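Local coordinates for fibronectin type III domain-containing protein (Simiduia agarivorans, PDB 6P2K) that probably hydrolyses the beta-1,4-glucan backbone of xyloglucan, as a secreted glycoside hydrolase family 74 enzyme whose catalytic module has two seven-bladed beta-propellers, at residues Pro268-Arg273 and His279-Gly284. Numbering follows the deposited sequence.
Sequences PEVDPR and HKVLLG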
ATOM      1  N   PRO B 268     -28.662 -34.086  36.605  1.00 34.11           N
ATOM      2  CA  PRO B 268     -29.911 -34.006  35.844  1.00 33.31           C
ATOM      3  C   PRO B 268     -30.953 -33.223  36.628  1.00 39.90           C
ATOM      4  O   PRO B 268     -30.910 -33.151  37.858  1.00 34.40           O
ATOM      5  CB  PRO B 268     -30.320 -35.472  35.668  1.00 39.08           C
ATOM      6  CG  PRO B 268     -29.698 -36.167  36.826  1.00 37.57           C
ATOM      7  CD  PRO B 268     -28.390 -35.465  37.054  1.00 36.89           C
ATOM      8  N   GLU B 269     -31.892 -32.622  35.903  1.00 37.97           N
ATOM      9  CA  GLU B 269     -32.911 -31.796  36.537  1.00 39.35           C
ATOM     10  C   GLU B 269     -34.195 -31.868  35.726  1.00 39.99           C
ATOM     11  O   GLU B 269     -34.166 -31.724  34.499  1.00 35.53           O
ATOM     12  CB  GLU B 269     -32.438 -30.344  36.663  1.00 41.07           C
ATOM     13  CG  GLU B 269     -33.478 -29.399  37.238  1.00 47.12           C
ATOM     14  CD  GLU B 269     -32.915 -28.019  37.521  1.00 47.76           C
ATOM     15  OE1 GLU B 269     -31.850 -27.931  38.167  1.00 49.80           O
ATOM     16  OE2 GLU B 269     -33.538 -27.023  37.095  1.00 47.37           O
ATOM     17  N   VAL B 270     -35.316 -32.092  36.414  1.00 37.42           N
ATOM     18  CA  VAL B 270     -36.625 -32.135  35.777  1.00 39.45           C
ATOM     19  C   VAL B 270     -37.262 -30.754  35.861  1.00 38.86           C
ATOM     20  O   VAL B 270     -37.259 -30.121  36.924  1.00 37.30           O
ATOM     21  CB  VAL B 270     -37.524 -33.193  36.434  1.00 44.65           C
ATOM     22  CG1 VAL B 270     -38.853 -33.289  35.697  1.00 45.36           C
ATOM     23  CG2 VAL B 270     -36.827 -34.541  36.458  1.00 46.39           C
ATOM     24  N   ASP B 271     -37.798 -30.289  34.740  1.00 36.60           N
ATOM     25  CA  ASP B 271     -38.557 -29.047  34.694  1.00 37.83           C
ATOM     26  C   ASP B 271     -39.702 -29.113  35.700  1.00 41.62           C
ATOM     27  O   ASP B 271     -40.538 -30.027  35.612  1.00 42.91           O
ATOM     28  CB  ASP B 271     -39.087 -28.824  33.273  1.00 37.32           C
ATOM     29  CG  ASP B 271     -39.765 -27.468  33.083  1.00 38.89           C
ATOM     30  OD1 ASP B 271     -39.988 -26.738  34.073  1.00 37.86           O
ATOM     31  OD2 ASP B 271     -40.077 -27.128  31.922  1.00 38.78           O
ATOM     32  N   PRO B 272     -39.778 -28.192  36.665  1.00 42.35           N
ATOM     33  CA  PRO B 272     -40.902 -28.216  37.614  1.00 43.86           C
ATOM     34  C   PRO B 272     -42.251 -28.046  36.945  1.00 44.59           C
ATOM     35  O   PRO B 272     -43.278 -28.272  37.598  1.00 48.92           O
ATOM     36  CB  PRO B 272     -40.595 -27.047  38.560  1.00 39.34           C
ATOM     37  CG  PRO B 272     -39.703 -26.147  37.770  1.00 41.02           C
ATOM     38  CD  PRO B 272     -38.869 -27.061  36.921  1.00 38.92           C
ATOM     39  N   ARG B 273     -42.280 -27.656  35.671  1.00 42.66           N
ATOM     40  CA  ARG B 273     -43.523 -27.567  34.921  1.00 45.34           C
ATOM     41  C   ARG B 273     -44.037 -28.930  34.476  1.00 46.34           C
ATOM     42  O   ARG B 273     -45.226 -29.054  34.157  1.00 46.28           O
ATOM     43  CB  ARG B 273     -43.325 -26.661  33.704  1.00 43.51           C
ATOM     44  CG  ARG B 273     -43.117 -25.200  34.068  1.00 44.15           C
ATOM     45  CD  ARG B 273     -42.280 -24.461  33.037  1.00 43.97           C
ATOM     46  NE  ARG B 273     -41.935 -23.114  33.491  1.00 47.03           N
ATOM     47  CZ  ARG B 273     -40.909 -22.826  34.287  1.00 47.99           C
ATOM     48  NH1 ARG B 273     -40.106 -23.788  34.719  1.00 33.85           N
ATOM     49  NH2 ARG B 273     -40.680 -21.570  34.648  1.00 48.22           N
ATOM     50  N   HIS B 279     -41.965 -35.616  30.831  1.00 47.07           N
ATOM     51  CA  HIS B 279     -40.939 -34.912  31.587  1.00 43.84           C
ATOM     52  C   HIS B 279     -39.907 -34.308  30.647  1.00 45.78           C
ATOM     53  O   HIS B 279     -39.436 -34.972  29.717  1.00 45.85           O
ATOM     54  CB  HIS B 279     -40.245 -35.851  32.575  1.00 44.69           C
ATOM     55  CG  HIS B 279     -41.190 -36.679  33.385  1.00 48.80           C
ATOM     56  ND1 HIS B 279     -40.814 -37.861  33.985  1.00 51.02           N
ATOM     57  CD2 HIS B 279     -42.493 -36.493  33.701  1.00 50.62           C
ATOM     58  CE1 HIS B 279     -41.847 -38.371  34.630  1.00 52.46           C
ATOM     59  NE2 HIS B 279     -42.878 -37.561  34.475  1.00 54.18           N
ATOM     60  N   LYS B 280     -39.555 -33.053  30.898  1.00 42.84           N
ATOM     61  CA  LYS B 280     -38.395 -32.426  30.286  1.00 38.97           C
ATOM     62  C   LYS B 280     -37.241 -32.506  31.276  1.00 39.36           C
ATOM     63  O   LYS B 280     -37.382 -32.096  32.433  1.00 37.70           O
ATOM     64  CB  LYS B 280     -38.687 -30.972  29.912  1.00 39.76           C
ATOM     65  CG  LYS B 280     -39.835 -30.797  28.928  1.00 43.38           C
ATOM     66  CD  LYS B 280     -39.379 -31.004  27.492  1.00 43.70           C
ATOM     67  CE  LYS B 280     -40.557 -30.928  26.529  1.00 45.40           C
ATOM     68  NZ  LYS B 280     -40.119 -30.982  25.104  1.00 45.41           N
ATOM     69  N   VAL B 281     -36.112 -33.051  30.828  1.00 38.54           N
ATOM     70  CA  VAL B 281     -34.945 -33.262  31.678  1.00 34.15           C
ATOM     71  C   VAL B 281     -33.773 -32.479  31.102  1.00 35.74           C
ATOM     72  O   VAL B 281     -33.485 -32.575  29.904  1.00 31.07           O
ATOM     73  CB  VAL B 281     -34.594 -34.755  31.805  1.00 35.70           C
ATOM     74  CG1 VAL B 281     -33.483 -34.950  32.823  1.00 35.46           C
ATOM     75  CG2 VAL B 281     -35.828 -35.558  32.191  1.00 38.32           C
ATOM     76  N   LEU B 282     -33.100 -31.717  31.958  1.00 30.76           N
ATOM     77  CA  LEU B 282     -31.972 -30.878  31.577  1.00 31.39           C
ATOM     78  C   LEU B 282     -30.674 -31.565  31.983  1.00 34.97           C
ATOM     79  O   LEU B 282     -30.554 -32.044  33.115  1.00 36.86           O
ATOM     80  CB  LEU B 282     -32.087 -29.510  32.248  1.00 29.97           C
ATOM     81  CG  LEU B 282     -31.234 -28.349  31.751  1.00 32.71           C
ATOM     82  CD1 LEU B 282     -31.509 -28.089  30.283  1.00 25.37           C
ATOM     83  CD2 LEU B 282     -31.548 -27.117  32.584  1.00 25.58           C
ATOM     84  N   LEU B 283     -29.703 -31.609  31.069  1.00 32.37           N
ATOM     85  CA  LEU B 283     -28.501 -32.405  31.312  1.00 32.88           C
ATOM     86  C   LEU B 283     -27.281 -31.731  30.697  1.00 32.74           C
ATOM     87  O   LEU B 283     -27.174 -31.626  29.471  1.00 30.07           O
ATOM     88  CB  LEU B 283     -28.669 -33.819  30.765  1.00 31.20           C
ATOM     89  CG  LEU B 283     -27.518 -34.777  31.064  1.00 32.64           C
ATOM     90  CD1 LEU B 283     -27.407 -35.046  32.563  1.00 33.49           C
ATOM     91  CD2 LEU B 283     -27.686 -36.080  30.291  1.00 32.94           C
ATOM     92  N   GLY B 284     -26.357 -31.300  31.555  1.00 31.66           N
ATOM     93  CA  GLY B 284     -25.041 -30.861  31.133  1.00 31.30           C
ATOM     94  C   GLY B 284     -23.970 -31.814  31.629  1.00 30.45           C
ATOM     95  O   GLY B 284     -24.255 -32.991  31.866  1.00 31.09           O
TER
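Val281 turns CG1 anti to the backbone N (chi1 -173°), which sets this methyl 3.7 Å from Glu269 O. Val270 has the same rotamer (chi1 -176°), and its CG1 lies 3.8 Å from Lys280 O. The CG2 methyls of the two valines meet loosely at 4.5 Å. Pro268 CB adds to this apolar face and touches both Val281 CG1 and Leu283 CD1, and Tyr224 and Thr226 of strand 222-228 cover it.

Glu269 and Leu282 form an antiparallel hydrogen-bonded pair. Leu282 N gives Glu269 O a short, straight bond of 2.8 Å. The return bond from Glu269 N to Leu282 O is more bent, 136° at the hydrogen. On this face the Glu269 carboxylate bonds to His337 and to the backbone N of Tyr338, while Leu282 packs on Ala336 and Tyr338.

Asp271 ends the pairing: its N bonds to Lys280 O at 3.0 Å, and its CB lies 4.0 Å from Lys280 CB. The Lys280 chain then bends away to Thr296. Asp271 OD1 takes two hydrogen bonds from opposite sides of the carboxylate plane: Arg273 NH1 comes in on the syn side close to the plane, in a salt bridge, and Arg273 N comes from well above it, in an Asx turn. OD2 forms a salt bridge with Arg347. An alanine in place of Asp271 is likely to leave Arg273 and Arg347 without this shared counter-charge and the turn less fixed.

The segments belong to the first two strands of a four-stranded antiparallel propeller blade, joined as a beta hairpin, with neighbouring blades packed on both faces.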